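Local coordinates for Lmo0305 protein (Listeria monocytogenes, PDB 3PJ0), which is of unknown function but belongs to the fold-type I (aminotransferase-like) superfamily and carries pyridoxal phosphate bound covalently to a lysine, at residues P96-E101 / S140-L145; A58-K63 / K190-I195. All coordinates share one frame; numbering follows the deposited sequence.

Overall arrangement
Following the chain from the N terminus, A58-K63 comes first, at the end of helix 48-61, and meets K190-I195 much later, so contact 2 closes a loop of 126 residues. Within that loop lies the whole of contact 1, where P96-E101, just after strand 91-94, meets S140-L145 on strand 140-144 after 38 intervening residues. The two contacts are thus nested and do not cross. Contact 1 is buried, seating a short helix against the central mixed sheet, whereas contact 2 joins two helix ends at the surface. Their centres lie about 20 Å apart, yet they touch through apolar packing, with L145 CD1 3.7 Å from I195 CG2.

Contact 1 (P96-E101 / S140-L145); sequences PLSHLE and SVLIEL
L142 is the first residue of strand 140-144 to reach P96-E101. Its CG stands anti to the backbone N (chi1 174°), so the two methyl branches project from the sheet and divide between neighbours. CD1 packs on L100 CD2 at 3.8 Å, the two leucines crossing obliquely, while CD2 lies 3.9 Å from S98 OG. S98 is the N-cap residue of helix 99-102, and its OG accepts a weak, bent bond from L100 N (3.3 Å, 146° at the hydrogen). The strand itself runs between strands 91-94 and 173-178 in the seven-stranded mixed sheet of the fold-type I PLP proteins, and contact 1 sets the helix that follows strand 91-94 on this sheet. Two residues on, E144 sets out toward the helix start, and its extended chain carries OE1 to 4.1 Å from H99 N, too far for a direct bond. Two waters fill the interval. Water 1 donates to E144 OE1 (2.7 Å) and to L97 O, and water 2 donates to E144 OE1 (2.6 Å) while accepting from H99 N (3.0 Å). OE1 thus takes two water bonds while OE2 accepts from R148 N, so both carboxylate oxygens of this buried side chain have partners.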
ATOM      1  N   PRO A  96       4.525 -25.716  -6.083  1.00 11.34           N
ATOM      2  CA  PRO A  96       3.449 -25.847  -5.078  1.00 11.44           C
ATOM      3  C   PRO A  96       3.503 -24.840  -3.881  1.00 11.73           C
ATOM      4  O   PRO A  96       2.467 -24.490  -3.301  1.00 12.18           O
ATOM      5  CB  PRO A  96       3.667 -27.272  -4.535  1.00 12.39           C
ATOM      6  CG  PRO A  96       4.242 -28.001  -5.660  1.00 12.32           C
ATOM      7  CD  PRO A  96       5.149 -27.024  -6.356  1.00 12.08           C
ATOM      8  N   LEU A  97       4.704 -24.381  -3.543  1.00 11.06           N
ATOM      9  CA  LEU A  97       4.903 -23.487  -2.404  1.00 10.94           C
ATOM     10  C   LEU A  97       5.161 -22.055  -2.852  1.00 11.61           C
ATOM     11  O   LEU A  97       5.743 -21.250  -2.091  1.00 12.16           O
ATOM     12  CB  LEU A  97       6.027 -24.006  -1.499  1.00 11.43           C
ATOM     13  CG  LEU A  97       5.851 -25.430  -0.982  1.00 13.05           C
ATOM     14  CD1 LEU A  97       6.907 -25.822   0.077  1.00 13.55           C
ATOM     15  CD2 LEU A  97       4.457 -25.575  -0.402  1.00 12.48           C
ATOM     16  N   SER A  98       4.732 -21.713  -4.066  1.00 10.51           N
ATOM     17  CA  SER A  98       4.840 -20.323  -4.507  1.00 10.08           C
ATOM     18  C   SER A  98       4.138 -19.417  -3.500  1.00 10.45           C
ATOM     19  O   SER A  98       3.176 -19.813  -2.839  1.00 10.34           O
ATOM     20  CB  SER A  98       4.226 -20.106  -5.878  1.00  9.62           C
ATOM     21  OG  SER A  98       4.188 -18.709  -6.187  1.00 13.29           O
ATOM     22  N   HIS A  99       4.615 -18.183  -3.397  1.00 10.33           N
ATOM     23  CA  HIS A  99       4.057 -17.260  -2.422  1.00 10.89           C
ATOM     24  C   HIS A  99       2.591 -17.014  -2.775  1.00 10.58           C
ATOM     25  O   HIS A  99       1.749 -16.843  -1.894  1.00 10.93           O
ATOM     26  CB  HIS A  99       4.874 -15.961  -2.415  1.00 10.89           C
ATOM     27  CG  HIS A  99       4.556 -15.021  -1.296  1.00  9.76           C
ATOM     28  ND1 HIS A  99       3.544 -14.080  -1.374  1.00  9.71           N
ATOM     29  CD2 HIS A  99       5.170 -14.814  -0.107  1.00  9.74           C
ATOM     30  CE1 HIS A  99       3.539 -13.352  -0.266  1.00  9.41           C
ATOM     31  NE2 HIS A  99       4.512 -13.771   0.518  1.00  9.39           N
ATOM     32  N   LEU A 100       2.299 -17.011  -4.071  1.00  9.91           N
ATOM     33  CA  LEU A 100       0.943 -16.824  -4.558  1.00 10.33           C
ATOM     34  C   LEU A 100      -0.022 -17.937  -4.108  1.00 10.61           C
ATOM     35  O   LEU A 100      -1.196 -17.705  -3.851  1.00  9.47           O
ATOM     36  CB  LEU A 100       0.932 -16.770  -6.096  1.00 10.85           C
ATOM     37  CG  LEU A 100       1.513 -15.588  -6.926  1.00 12.87           C
ATOM     38  CD1 LEU A 100       0.578 -14.435  -6.916  1.00 16.40           C
ATOM     39  CD2 LEU A 100       2.989 -15.172  -6.592  1.00 14.10           C
ATOM     40  N   GLU A 101       0.507 -19.150  -3.987  1.00 10.47           N
ATOM     41  CA  GLU A 101      -0.323 -20.291  -3.660  1.00 10.51           C
ATOM     42  C   GLU A 101      -0.615 -20.414  -2.176  1.00 10.69           C
ATOM     43  O   GLU A 101      -1.722 -20.820  -1.800  1.00 11.74           O
ATOM     44  CB  GLU A 101       0.382 -21.562  -4.127  1.00 10.42           C
ATOM     45  CG  GLU A 101      -0.422 -22.827  -3.981  1.00 13.05           C
ATOM     46  CD  GLU A 101      -1.637 -22.881  -4.913  1.00 13.85           C
ATOM     47  OE1 GLU A 101      -1.742 -22.040  -5.841  1.00 12.95           O
ATOM     48  OE2 GLU A 101      -2.468 -23.795  -4.714  1.00 14.89           O
ATOM     49  N   SER A 140       1.378 -18.423 -18.510  1.00 11.66           N
ATOM     50  CA  SER A 140       2.692 -18.184 -17.949  1.00 11.75           C
ATOM     51  C   SER A 140       3.133 -19.239 -16.932  1.00 11.52           C
ATOM     52  O   SER A 140       2.322 -20.024 -16.378  1.00 11.63           O
ATOM     53  CB  SER A 140       2.723 -16.818 -17.251  1.00 12.59           C
ATOM     54  OG  SER A 140       1.973 -16.889 -16.074  1.00 15.87           O
ATOM     55  N   VAL A 141       4.446 -19.257 -16.744  1.00 11.22           N
ATOM     56  CA  VAL A 141       5.118 -20.035 -15.722  1.00 11.01           C
ATOM     57  C   VAL A 141       5.792 -18.978 -14.865  1.00 10.54           C
ATOM     58  O   VAL A 141       6.358 -17.987 -15.378  1.00 11.33           O
ATOM     59  CB  VAL A 141       6.166 -21.009 -16.331  1.00 11.13           C
ATOM     60  CG1 VAL A 141       7.091 -21.601 -15.265  1.00  8.84           C
ATOM     61  CG2 VAL A 141       5.460 -22.121 -17.082  1.00 10.39           C
ATOM     62  N   LEU A 142       5.750 -19.199 -13.565  1.00  9.95           N
ATOM     63  CA  LEU A 142       6.395 -18.306 -12.599  1.00  9.66           C
ATOM     64  C   LEU A 142       7.487 -19.108 -11.944  1.00  9.77           C
ATOM     65  O   LEU A 142       7.264 -20.254 -11.550  1.00 11.17           O
ATOM     66  CB  LEU A 142       5.381 -17.809 -11.565  1.00  9.07           C
ATOM     67  CG  LEU A 142       5.895 -16.969 -10.373  1.00 10.96           C
ATOM     68  CD1 LEU A 142       4.730 -16.102  -9.820  1.00 11.23           C
ATOM     69  CD2 LEU A 142       6.528 -17.796  -9.233  1.00  9.89           C
ATOM     70  N   ILE A 143       8.678 -18.515 -11.860  1.00 10.40           N
ATOM     71  CA  ILE A 143       9.856 -19.130 -11.240  1.00  9.80           C
ATOM     72  C   ILE A 143      10.316 -18.235 -10.082  1.00  9.69           C
ATOM     73  O   ILE A 143      10.407 -17.023 -10.213  1.00  8.44           O
ATOM     74  CB  ILE A 143      11.029 -19.233 -12.261  1.00 10.12           C
ATOM     75  CG1 ILE A 143      10.603 -19.997 -13.516  1.00 10.78           C
ATOM     76  CG2 ILE A 143      12.281 -19.755 -11.603  1.00  9.53           C
ATOM     77  CD1 ILE A 143      10.158 -21.450 -13.290  1.00 13.96           C
ATOM     78  N   GLU A 144      10.599 -18.840  -8.937  1.00  9.60           N
ATOM     79  CA  GLU A 144      11.081 -18.102  -7.747  1.00  8.51           C
ATOM     80  C   GLU A 144      12.565 -18.461  -7.526  1.00  9.00           C
ATOM     81  O   GLU A 144      12.882 -19.619  -7.269  1.00  8.44           O
ATOM     82  CB  GLU A 144      10.245 -18.498  -6.524  1.00  8.93           C
ATOM     83  CG  GLU A 144      10.596 -17.752  -5.261  1.00  9.53           C
ATOM     84  CD  GLU A 144       9.913 -18.320  -4.010  1.00 10.54           C
ATOM     85  OE1 GLU A 144       8.681 -18.594  -4.039  1.00  8.30           O
ATOM     86  OE2 GLU A 144      10.633 -18.471  -3.014  1.00 10.81           O
ATOM     87  N   LEU A 145      13.453 -17.468  -7.679  1.00  8.32           N
ATOM     88  CA  LEU A 145      14.896 -17.652  -7.517  1.00  9.05           C
ATOM     89  C   LEU A 145      15.350 -16.906  -6.257  1.00  9.02           C
ATOM     90  O   LEU A 145      15.255 -15.680  -6.197  1.00  9.96           O
ATOM     91  CB  LEU A 145      15.676 -17.111  -8.721  1.00  8.71           C
ATOM     92  CG  LEU A 145      15.345 -17.642 -10.093  1.00  9.37           C
ATOM     93  CD1 LEU A 145      16.084 -16.898 -11.209  1.00  7.73           C
ATOM     94  CD2 LEU A 145      15.644 -19.142 -10.176  1.00  8.59           C
TER
HETATM   95  O   HOH W   1       7.208 -18.874  -1.842  1.00 14.63           O
HETATM   96  O   HOH W   2       6.730 -17.543  -5.446  1.00 10.70           O

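Contact 2 (A58-K63 / K190-I195)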
ATOM      1  N   ALA A  58      14.726  -0.136 -13.245  1.00 11.24           N
ATOM      2  CA  ALA A  58      14.501  -0.695 -14.574  1.00 11.82           C
ATOM      3  C   ALA A  58      15.847  -0.883 -15.290  1.00 12.69           C
ATOM      4  O   ALA A  58      16.072  -1.923 -15.883  1.00 12.93           O
ATOM      5  CB  ALA A  58      13.529   0.171 -15.419  1.00 11.08           C
ATOM      6  N   LYS A  59      16.739   0.103 -15.212  1.00 13.18           N
ATOM      7  CA  LYS A  59      18.061  -0.004 -15.850  1.00 14.26           C
ATOM      8  C   LYS A  59      18.915  -1.151 -15.243  1.00 13.56           C
ATOM      9  O   LYS A  59      19.559  -1.921 -15.967  1.00 12.26           O
ATOM     10  CB  LYS A  59      18.793   1.331 -15.770  1.00 14.82           C
ATOM     11  CG  LYS A  59      20.153   1.352 -16.428  1.00 18.72           C
ATOM     12  CD  LYS A  59      20.706   2.750 -16.420  1.00 21.24           C
ATOM     13  CE  LYS A  59      21.997   2.862 -17.194  1.00 25.28           C
ATOM     14  NZ  LYS A  59      22.536   4.251 -17.097  1.00 29.52           N
ATOM     15  N   ILE A  60      18.886  -1.273 -13.914  1.00 12.99           N
ATOM     16  CA  ILE A  60      19.600  -2.362 -13.212  1.00 12.68           C
ATOM     17  C   ILE A  60      19.074  -3.767 -13.604  1.00 11.74           C
ATOM     18  O   ILE A  60      19.835  -4.712 -13.731  1.00 10.77           O
ATOM     19  CB  ILE A  60      19.508  -2.169 -11.684  1.00 12.48           C
ATOM     20  CG1 ILE A  60      20.467  -1.052 -11.241  1.00 15.11           C
ATOM     21  CG2 ILE A  60      19.866  -3.442 -10.958  1.00 14.75           C
ATOM     22  CD1 ILE A  60      20.149  -0.483  -9.861  1.00 14.50           C
ATOM     23  N   LEU A  61      17.780  -3.861 -13.854  1.00 11.32           N
ATOM     24  CA  LEU A  61      17.175  -5.113 -14.281  1.00 11.20           C
ATOM     25  C   LEU A  61      17.153  -5.321 -15.789  1.00 11.25           C
ATOM     26  O   LEU A  61      16.741  -6.395 -16.268  1.00 10.12           O
ATOM     27  CB  LEU A  61      15.765  -5.214 -13.734  1.00 10.68           C
ATOM     28  CG  LEU A  61      15.603  -5.064 -12.207  1.00 10.97           C
ATOM     29  CD1 LEU A  61      14.127  -5.116 -11.845  1.00 11.77           C
ATOM     30  CD2 LEU A  61      16.422  -6.164 -11.513  1.00 10.98           C
ATOM     31  N   GLY A  62      17.640  -4.334 -16.544  1.00 11.33           N
ATOM     32  CA  GLY A  62      17.690  -4.431 -18.016  1.00 12.25           C
ATOM     33  C   GLY A  62      16.330  -4.470 -18.703  1.00 12.03           C
ATOM     34  O   GLY A  62      16.174  -5.087 -19.754  1.00 12.96           O
ATOM     35  N   LYS A  63      15.353  -3.784 -18.129  1.00 11.63           N
ATOM     36  CA  LYS A  63      14.000  -3.732 -18.685  1.00 11.76           C
ATOM     37  C   LYS A  63      13.671  -2.304 -19.137  1.00 12.15           C
ATOM     38  O   LYS A  63      14.284  -1.327 -18.670  1.00 12.48           O
ATOM     39  CB  LYS A  63      12.968  -4.245 -17.669  1.00 11.78           C
ATOM     40  CG  LYS A  63      13.147  -5.683 -17.218  1.00 10.50           C
ATOM     41  CD  LYS A  63      13.146  -6.626 -18.405  1.00 12.88           C
ATOM     42  CE  LYS A  63      13.433  -8.086 -18.013  1.00 13.94           C
ATOM     43  NZ  LYS A  63      13.377  -8.926 -19.271  1.00 13.53           N
ATOM     44  N   LYS A 190      26.307 -13.989 -12.281  1.00 14.58           N
ATOM     45  CA  LYS A 190      25.504 -13.298 -13.311  1.00 14.75           C
ATOM     46  C   LYS A 190      24.972 -12.007 -12.722  1.00 14.63           C
ATOM     47  O   LYS A 190      24.647 -11.957 -11.542  1.00 15.20           O
ATOM     48  CB  LYS A 190      24.308 -14.159 -13.764  1.00 14.44           C
ATOM     49  CG  LYS A 190      24.703 -15.476 -14.444  1.00 15.43           C
ATOM     50  CD  LYS A 190      25.182 -15.305 -15.872  1.00 17.44           C
ATOM     51  CE  LYS A 190      25.709 -16.598 -16.430  1.00 18.00           C
ATOM     52  NZ  LYS A 190      25.919 -16.541 -17.911  1.00 21.48           N
ATOM     53  N   SER A 191      24.858 -10.951 -13.525  1.00 13.56           N
ATOM     54  CA  SER A 191      24.252  -9.715 -13.025  1.00 13.27           C
ATOM     55  C   SER A 191      22.726  -9.875 -12.938  1.00 12.21           C
ATOM     56  O   SER A 191      22.154 -10.769 -13.561  1.00 12.14           O
ATOM     57  CB  SER A 191      24.518  -8.557 -13.960  1.00 13.65           C
ATOM     58  OG  SER A 191      23.942  -8.824 -15.217  1.00 14.71           O
ATOM     59  N   ALA A 192      22.083  -8.958 -12.222  1.00 11.07           N
ATOM     60  CA  ALA A 192      20.631  -8.922 -12.142  1.00 10.95           C
ATOM     61  C   ALA A 192      20.049  -8.866 -13.549  1.00 10.79           C
ATOM     62  O   ALA A 192      19.080  -9.566 -13.836  1.00 11.58           O
ATOM     63  CB  ALA A 192      20.169  -7.746 -11.317  1.00 12.03           C
ATOM     64  N   GLU A 193      20.640  -8.045 -14.417  1.00 11.15           N
ATOM     65  CA  GLU A 193      20.204  -7.912 -15.810  1.00 11.05           C
ATOM     66  C   GLU A 193      20.278  -9.241 -16.554  1.00 11.38           C
ATOM     67  O   GLU A 193      19.352  -9.613 -17.277  1.00 11.56           O
ATOM     68  CB  GLU A 193      21.034  -6.843 -16.539  1.00 12.11           C
ATOM     69  CG  GLU A 193      20.705  -6.705 -18.001  1.00 14.47           C
ATOM     70  CD  GLU A 193      21.375  -5.503 -18.674  1.00 20.87           C
ATOM     71  OE1 GLU A 193      22.259  -4.865 -18.072  1.00 23.09           O
ATOM     72  OE2 GLU A 193      21.005  -5.210 -19.829  1.00 24.24           O
ATOM     73  N   GLU A 194      21.389  -9.950 -16.401  1.00 10.80           N
ATOM     74  CA  GLU A 194      21.568 -11.239 -17.080  1.00 11.23           C
ATOM     75  C   GLU A 194      20.501 -12.238 -16.684  1.00 10.98           C
ATOM     76  O   GLU A 194      19.913 -12.877 -17.546  1.00 12.04           O
ATOM     77  CB  GLU A 194      22.951 -11.834 -16.814  1.00 12.20           C
ATOM     78  CG  GLU A 194      24.039 -11.174 -17.600  1.00 13.10           C
ATOM     79  CD  GLU A 194      25.386 -11.813 -17.365  1.00 13.82           C
ATOM     80  OE1 GLU A 194      25.968 -11.610 -16.272  1.00 15.06           O
ATOM     81  OE2 GLU A 194      25.845 -12.539 -18.258  1.00 15.23           O
ATOM     82  N   ILE A 195      20.222 -12.339 -15.386  1.00  9.21           N
ATOM     83  CA  ILE A 195      19.205 -13.259 -14.887  1.00  9.16           C
ATOM     84  C   ILE A 195      17.814 -12.849 -15.402  1.00  9.20           C
ATOM     85  O   ILE A 195      17.059 -13.675 -15.919  1.00  9.29           O
ATOM     86  CB  ILE A 195      19.223 -13.300 -13.323  1.00  9.03           C
ATOM     87  CG1 ILE A 195      20.553 -13.866 -12.813  1.00 10.55           C
ATOM     88  CG2 ILE A 195      18.098 -14.170 -12.727  1.00  8.06           C
ATOM     89  CD1 ILE A 195      20.773 -13.601 -11.304  1.00  8.67           C
TER
HETATM   90  O   HOH W   3      22.330  -5.704 -13.458  1.00 11.62           O
HETATM   91  O   HOH W   4      17.213  -7.982 -18.466  1.00 14.90           O
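A Schellman motif ending helix 48-61 meets a capping box opening helix 192-196, so contact 2 is an encounter of a helix C terminus with a helix N terminus, at the surface of the PLP-protein fold. The backbones come very close, L61 CA lying 4.4 Å from E193 CA. G62 makes this possible: with phi at +66° it turns the chain out of the helix, while K63 N and G62 N bond back to A58 O and K59 O. Lacking a side chain, it lets E193 lie directly over its backbone, E193 CG resting 3.8 Å from G62 CA. The glutamate chain is extended, with CG anti to its own backbone N, and so runs out across the glycine.

Beneath this, the methyl of A192 points into the turn and takes up the apolar part of the contact. L61 CD2 reaches it at 4.1 Å, bending back although the leucine starts away from the partner helix, and I60 CG2 lies a little farther off. L61 also packs on L181 and on A219 of strand 216-220, and I60 on W182.

No direct hydrogen bond links the segments. I60 O and E193 N approach each other at a poor angle, and water 3 joins them instead, donating to I60 O (2.7 Å) and accepting from E193 N (3.0 Å). I60 O, a carbonyl of the closing turn, thus reaches the first-turn amide of E193 through water. Water 4 lies near both L61 O and E193 O. Within the capping box, E194 N donates to S191 OG (3.0 Å, 160°), and S191 N returns the bond to the anti lone pair of E194 OE1 at 3.0 Å and a nearly straight 165°.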